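Local coordinates for protein Ta0487 (Thermoplasma acidophilum, PDB 3KBQ) that is of unknown function but belongs to the CinA family, this piece of the longer protein being its probable molybdopterin-binding domain, at residues B[4-9]-B[35-40]; B[62-67]-B[143-148]. All blocks are in the same frame, centred on the assembly; numbering follows the deposited sequence.

Interaction 1: residues B[4-9]-B[35-40]; sequences KNASVI and HGYQVR
Three backbone hydrogen bonds join the start of strand 5-11 to the start of strand 38-45 in parallel register, Asn5 beside Gln38 and Ala6 beside Val39. Gln38 N donates to Lys4 O, Ala6 N to Gln38 O, and Arg40 N to Ala6 O at 2.8 Å, the last almost straight (174°) and running along the C=O axis. A polar bond adds to these on the Asn5 face: the two amides lie side by side, their planes 20° apart, and Asn5 ND2 reaches a lone pair of Gln38 OE1 at 3.0 Å. Gln38 can offer this oxygen because its CG is anti to the backbone N (chi1 172°) and the chain runs on extended. Arg40, also extended, crosses Asn5 obliquely, its CD 3.7 Å from Asn5 OD1, while its NH2 forms a salt bridge with Glu51 of the second subunit. Apolar contacts occupy the Ala6 face, where Val8 CG2 meets Val39 CG1 at 3.8 Å and Ala6 CB lies 4.1 Å from Tyr37 CD1. Tyr37 follows Gly36, the positive-phi residue of the Schellman motif ending helix 23-34, and its hydroxyl bonds to Ile168 O. This pairing thus completes a right-handed beta-alpha-beta crossover, with Leu32 of helix 23-34 packed on Ala6 and Val39, and strand 65-69 bonded along the other edge of strand 5-11.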
loop_
_atom_site.group_PDB
_atom_site.type_symbol
_atom_site.label_atom_id
_atom_site.label_comp_id
_atom_site.label_asym_id
_atom_site.label_seq_id
_atom_site.Cartn_x
_atom_site.Cartn_y
_atom_site.Cartn_z
ATOM N N LYS B 4 -7.078 -13.049 13.397
ATOM C CA LYS B 4 -5.654 -13.225 13.035
ATOM C C LYS B 4 -5.244 -12.370 11.827
ATOM O O LYS B 4 -4.164 -12.543 11.269
ATOM C CB LYS B 4 -5.356 -14.718 12.803
ATOM C CG LYS B 4 -5.858 -15.571 13.928
ATOM C CD LYS B 4 -5.061 -16.868 14.118
ATOM C CE LYS B 4 -4.958 -17.695 12.850
ATOM N NZ LYS B 4 -4.767 -19.139 13.206
ATOM N N ASN B 5 -6.122 -11.443 11.435
ATOM C CA ASN B 5 -5.881 -10.549 10.307
ATOM C C ASN B 5 -5.202 -9.275 10.790
ATOM O O ASN B 5 -5.637 -8.669 11.771
ATOM C CB ASN B 5 -7.199 -10.194 9.596
ATOM C CG ASN B 5 -7.641 -11.259 8.533
ATOM O OD1 ASN B 5 -8.787 -11.239 8.051
ATOM N ND2 ASN B 5 -6.729 -12.163 8.164
ATOM N N ALA B 6 -4.149 -8.875 10.098
ATOM C CA ALA B 6 -3.497 -7.579 10.343
ATOM C C ALA B 6 -3.409 -6.814 9.057
ATOM O O ALA B 6 -3.379 -7.426 7.981
ATOM C CB ALA B 6 -2.058 -7.725 10.937
ATOM N N SER B 7 -3.403 -5.485 9.168
ATOM C CA SER B 7 -3.104 -4.633 8.012
ATOM C C SER B 7 -1.983 -3.673 8.318
ATOM O O SER B 7 -1.741 -3.334 9.481
ATOM C CB SER B 7 -4.338 -3.847 7.560
ATOM O OG SER B 7 -5.168 -4.760 6.862
ATOM N N VAL B 8 -1.318 -3.223 7.263
ATOM C CA VAL B 8 -0.184 -2.334 7.362
ATOM C C VAL B 8 -0.503 -1.041 6.606
ATOM O O VAL B 8 -1.004 -1.047 5.498
ATOM C CB VAL B 8 1.078 -3.018 6.815
ATOM C CG1 VAL B 8 2.341 -2.152 6.985
ATOM C CG2 VAL B 8 1.245 -4.387 7.513
ATOM N N ILE B 9 -0.152 0.078 7.217
ATOM C CA ILE B 9 -0.337 1.368 6.599
ATOM C C ILE B 9 1.022 2.065 6.604
ATOM O O ILE B 9 1.773 1.997 7.587
ATOM C CB ILE B 9 -1.355 2.238 7.376
ATOM C CG1 ILE B 9 -2.773 1.610 7.350
ATOM C CG2 ILE B 9 -1.364 3.708 6.756
ATOM C CD1 ILE B 9 -3.706 2.245 8.446
ATOM N N HIS B 35 4.725 -13.629 13.773
ATOM C CA HIS B 35 3.922 -13.900 14.989
ATOM C C HIS B 35 2.573 -14.527 14.700
ATOM O O HIS B 35 1.709 -14.543 15.552
ATOM C CB HIS B 35 3.779 -12.653 15.843
ATOM C CG HIS B 35 5.056 -12.246 16.482
ATOM N ND1 HIS B 35 5.902 -11.311 15.919
ATOM C CD2 HIS B 35 5.642 -12.644 17.633
ATOM C CE1 HIS B 35 6.950 -11.147 16.707
ATOM N NE2 HIS B 35 6.825 -11.953 17.743
ATOM N N GLY B 36 2.405 -15.061 13.497
ATOM C CA GLY B 36 1.236 -15.891 13.214
ATOM C C GLY B 36 0.038 -15.118 12.649
ATOM O O GLY B 36 -1.021 -15.710 12.422
ATOM N N TYR B 37 0.209 -13.824 12.343
ATOM C CA TYR B 37 -0.877 -13.095 11.674
ATOM C C TYR B 37 -0.942 -13.314 10.194
ATOM O O TYR B 37 0.087 -13.541 9.530
ATOM C CB TYR B 37 -0.753 -11.590 11.898
ATOM C CG TYR B 37 -1.025 -11.190 13.294
ATOM C CD1 TYR B 37 -2.298 -10.764 13.654
ATOM C CD2 TYR B 37 -0.017 -11.231 14.274
ATOM C CE1 TYR B 37 -2.561 -10.401 14.902
ATOM C CE2 TYR B 37 -0.289 -10.870 15.562
ATOM C CZ TYR B 37 -1.571 -10.455 15.859
ATOM O OH TYR B 37 -1.906 -10.068 17.112
ATOM N N GLN B 38 -2.135 -13.212 9.645
ATOM C CA GLN B 38 -2.288 -13.065 8.212
ATOM C C GLN B 38 -2.296 -11.579 7.812
ATOM O O GLN B 38 -3.194 -10.803 8.204
ATOM C CB GLN B 38 -3.557 -13.785 7.685
ATOM C CG GLN B 38 -3.788 -13.430 6.177
ATOM C CD GLN B 38 -4.905 -14.202 5.530
ATOM O OE1 GLN B 38 -6.100 -13.934 5.782
ATOM N NE2 GLN B 38 -4.541 -15.138 4.644
ATOM N N VAL B 39 -1.294 -11.150 7.045
ATOM C CA VAL B 39 -1.274 -9.749 6.656
ATOM C C VAL B 39 -2.200 -9.589 5.434
ATOM O O VAL B 39 -1.951 -10.080 4.337
ATOM C CB VAL B 39 0.146 -9.239 6.354
ATOM C CG1 VAL B 39 0.120 -7.724 5.988
ATOM C CG2 VAL B 39 1.057 -9.532 7.554
ATOM N N ARG B 40 -3.290 -8.887 5.645
ATOM C CA ARG B 40 -4.368 -8.935 4.661
ATOM C C ARG B 40 -4.248 -7.862 3.569
ATOM O O ARG B 40 -4.412 -8.186 2.372
ATOM C CB ARG B 40 -5.715 -8.861 5.357
ATOM C CG ARG B 40 -6.797 -9.043 4.334
ATOM C CD ARG B 40 -8.123 -9.310 4.920
ATOM N NE ARG B 40 -9.182 -9.034 3.939
ATOM C CZ ARG B 40 -10.474 -9.058 4.260
ATOM N NH1 ARG B 40 -10.846 -9.320 5.539
ATOM N NH2 ARG B 40 -11.383 -8.816 3.331
#

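Interaction 2: residues B[62-67]-B[143-148]; sequences VSDLVV and GGKKVI
Strands 65-69 and 145-150 run side by side, the axes of their short segments 10° from parallel and 4.8 Å apart at closest approach, with Leu65 beside Lys146, Val66 beside Val147 and Val67 beside Ile148. Three backbone bonds alternate in direction: Lys146 N to Asp64 O, Val66 N to Lys146 O, and Ile148 N to Val66 O at 2.9 Å, the last nearly along the C=O axis. At the start of the pairing, Lys145, the first residue of its strand, crosses Asp64, which just precedes strand 65-69, at about a right angle. Its chain is extended as far as CE and then bends (chi4 -93°), bringing NZ to 2.7 Å from Asp64 OD1 in a salt bridge that meets the oxygen nearly along its C-O axis. The same ammonium lies above the carbonyl plane of Ser63, bonding to Ser63 O at 3.0 Å, and also bonds to Leu60 O near the C-terminal end of helix 49-62, where the helix dipole would favour a positive charge. Farther along, Leu65 CD1 lies 4.3 Å from Ile148 CG1. On the opposite face, Val66 CB approaches Val147 CG2 at 4.3 Å. In this alpha/beta domain, strand 145-150 is the last of four parallel strands before antiparallel strand 137-142; Phe56 of helix 49-62 packs on both valines, Ile148 meets Met164 on the reverse face, and strand 5-11 flanks Val67.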
loop_
_atom_site.group_PDB
_atom_site.type_symbol
_atom_site.label_atom_id
_atom_site.label_comp_id
_atom_site.label_asym_id
_atom_site.label_seq_id
_atom_site.Cartn_x
_atom_site.Cartn_y
_atom_site.Cartn_z
ATOM N N VAL B 62 -11.151 -4.601 7.923
ATOM C CA VAL B 62 -10.738 -5.952 7.476
ATOM C C VAL B 62 -9.754 -6.678 8.424
ATOM O O VAL B 62 -9.378 -7.848 8.190
ATOM C CB VAL B 62 -10.127 -5.864 6.043
ATOM C CG1 VAL B 62 -11.134 -5.242 5.088
ATOM C CG2 VAL B 62 -8.737 -5.035 6.027
ATOM N N SER B 63 -9.321 -6.008 9.489
ATOM C CA SER B 63 -8.341 -6.610 10.379
ATOM C C SER B 63 -8.557 -6.188 11.838
ATOM O O SER B 63 -9.130 -5.132 12.101
ATOM C CB SER B 63 -6.904 -6.309 9.909
ATOM O OG SER B 63 -6.683 -4.933 9.954
ATOM N N ASP B 64 -8.092 -7.019 12.774
ATOM C CA ASP B 64 -8.154 -6.713 14.175
ATOM C C ASP B 64 -6.873 -6.105 14.726
ATOM O O ASP B 64 -6.861 -5.648 15.863
ATOM C CB ASP B 64 -8.561 -7.938 15.005
ATOM C CG ASP B 64 -10.065 -8.258 14.898
ATOM O OD1 ASP B 64 -10.813 -7.585 14.110
ATOM O OD2 ASP B 64 -10.498 -9.192 15.622
ATOM N N LEU B 65 -5.819 -6.059 13.921
ATOM C CA LEU B 65 -4.586 -5.392 14.342
ATOM C C LEU B 65 -4.095 -4.597 13.142
ATOM O O LEU B 65 -3.986 -5.141 12.024
ATOM C CB LEU B 65 -3.509 -6.399 14.735
ATOM C CG LEU B 65 -2.076 -5.818 14.883
ATOM C CD1 LEU B 65 -1.992 -4.812 16.028
ATOM C CD2 LEU B 65 -1.094 -6.936 15.150
ATOM N N VAL B 66 -3.828 -3.320 13.365
ATOM C CA VAL B 66 -3.430 -2.404 12.299
ATOM C C VAL B 66 -2.134 -1.753 12.731
ATOM O O VAL B 66 -2.036 -1.220 13.861
ATOM C CB VAL B 66 -4.540 -1.318 12.072
ATOM C CG1 VAL B 66 -4.098 -0.261 11.061
ATOM C CG2 VAL B 66 -5.842 -2.011 11.566
ATOM N N VAL B 67 -1.095 -1.827 11.884
ATOM C CA VAL B 67 0.164 -1.157 12.256
ATOM C C VAL B 67 0.499 -0.139 11.196
ATOM O O VAL B 67 0.488 -0.492 9.995
ATOM C CB VAL B 67 1.373 -2.176 12.384
ATOM C CG1 VAL B 67 2.651 -1.443 12.855
ATOM C CG2 VAL B 67 1.029 -3.372 13.325
ATOM N N GLY B 143 -12.668 -0.379 19.996
ATOM C CA GLY B 143 -13.381 -1.541 20.609
ATOM C C GLY B 143 -12.341 -2.605 20.986
ATOM O O GLY B 143 -11.370 -2.317 21.697
ATOM N N GLY B 144 -12.474 -3.795 20.429
ATOM C CA GLY B 144 -11.536 -4.885 20.693
ATOM C C GLY B 144 -10.386 -4.946 19.707
ATOM O O GLY B 144 -9.600 -5.904 19.719
ATOM N N LYS B 145 -10.269 -3.939 18.845
ATOM C CA LYS B 145 -9.193 -3.951 17.844
ATOM C C LYS B 145 -7.999 -3.182 18.373
ATOM O O LYS B 145 -8.159 -2.337 19.236
ATOM C CB LYS B 145 -9.665 -3.374 16.500
ATOM C CG LYS B 145 -10.705 -4.282 15.841
ATOM C CD LYS B 145 -11.341 -3.602 14.581
ATOM C CE LYS B 145 -12.478 -4.499 14.024
ATOM N NZ LYS B 145 -12.033 -5.462 12.944
ATOM N N LYS B 146 -6.805 -3.459 17.859
ATOM C CA LYS B 146 -5.641 -2.668 18.298
ATOM C C LYS B 146 -4.944 -1.963 17.155
ATOM O O LYS B 146 -4.912 -2.464 16.040
ATOM C CB LYS B 146 -4.687 -3.567 19.051
ATOM C CG LYS B 146 -5.265 -3.922 20.434
ATOM C CD LYS B 146 -4.153 -4.058 21.509
ATOM C CE LYS B 146 -3.534 -5.467 21.477
ATOM N NZ LYS B 146 -2.517 -5.625 22.572
ATOM N N VAL B 147 -4.388 -0.791 17.437
ATOM C CA VAL B 147 -3.787 0.026 16.403
ATOM C C VAL B 147 -2.452 0.481 16.981
ATOM O O VAL B 147 -2.398 1.022 18.090
ATOM C CB VAL B 147 -4.633 1.237 16.044
ATOM C CG1 VAL B 147 -3.946 2.046 14.946
ATOM C CG2 VAL B 147 -6.019 0.822 15.526
ATOM N N ILE B 148 -1.380 0.184 16.278
ATOM C CA ILE B 148 -0.021 0.597 16.686
ATOM C C ILE B 148 0.464 1.633 15.665
ATOM O O ILE B 148 0.527 1.341 14.458
ATOM C CB ILE B 148 0.948 -0.608 16.656
ATOM C CG1 ILE B 148 0.485 -1.716 17.620
ATOM C CG2 ILE B 148 2.379 -0.186 16.979
ATOM C CD1 ILE B 148 1.064 -1.561 18.984
#

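Interactions 1 and 2 are successive pairings in one mixed sheet, their centres about 9 Å apart, and strand 5-11 joins them by lying directly beside strand 65-69. Val67 is bonded twice across this seam: Ile9 N lies 2.9 Å from Val67 O, and Val67 N lies 2.9 Å from Ser7 O. Together the contacts set four parallel strands in the order 38-45, 5-11, 65-69, 145-150. Helix 49-62 covers the face bearing Ser7, Ile9, Val66 and Val147, while helix 23-34 packs on the other face at Ala6 and Val8. Interaction 1 also touches the second subunit, whereas no other chain of the assembly touches the segments of interaction 2.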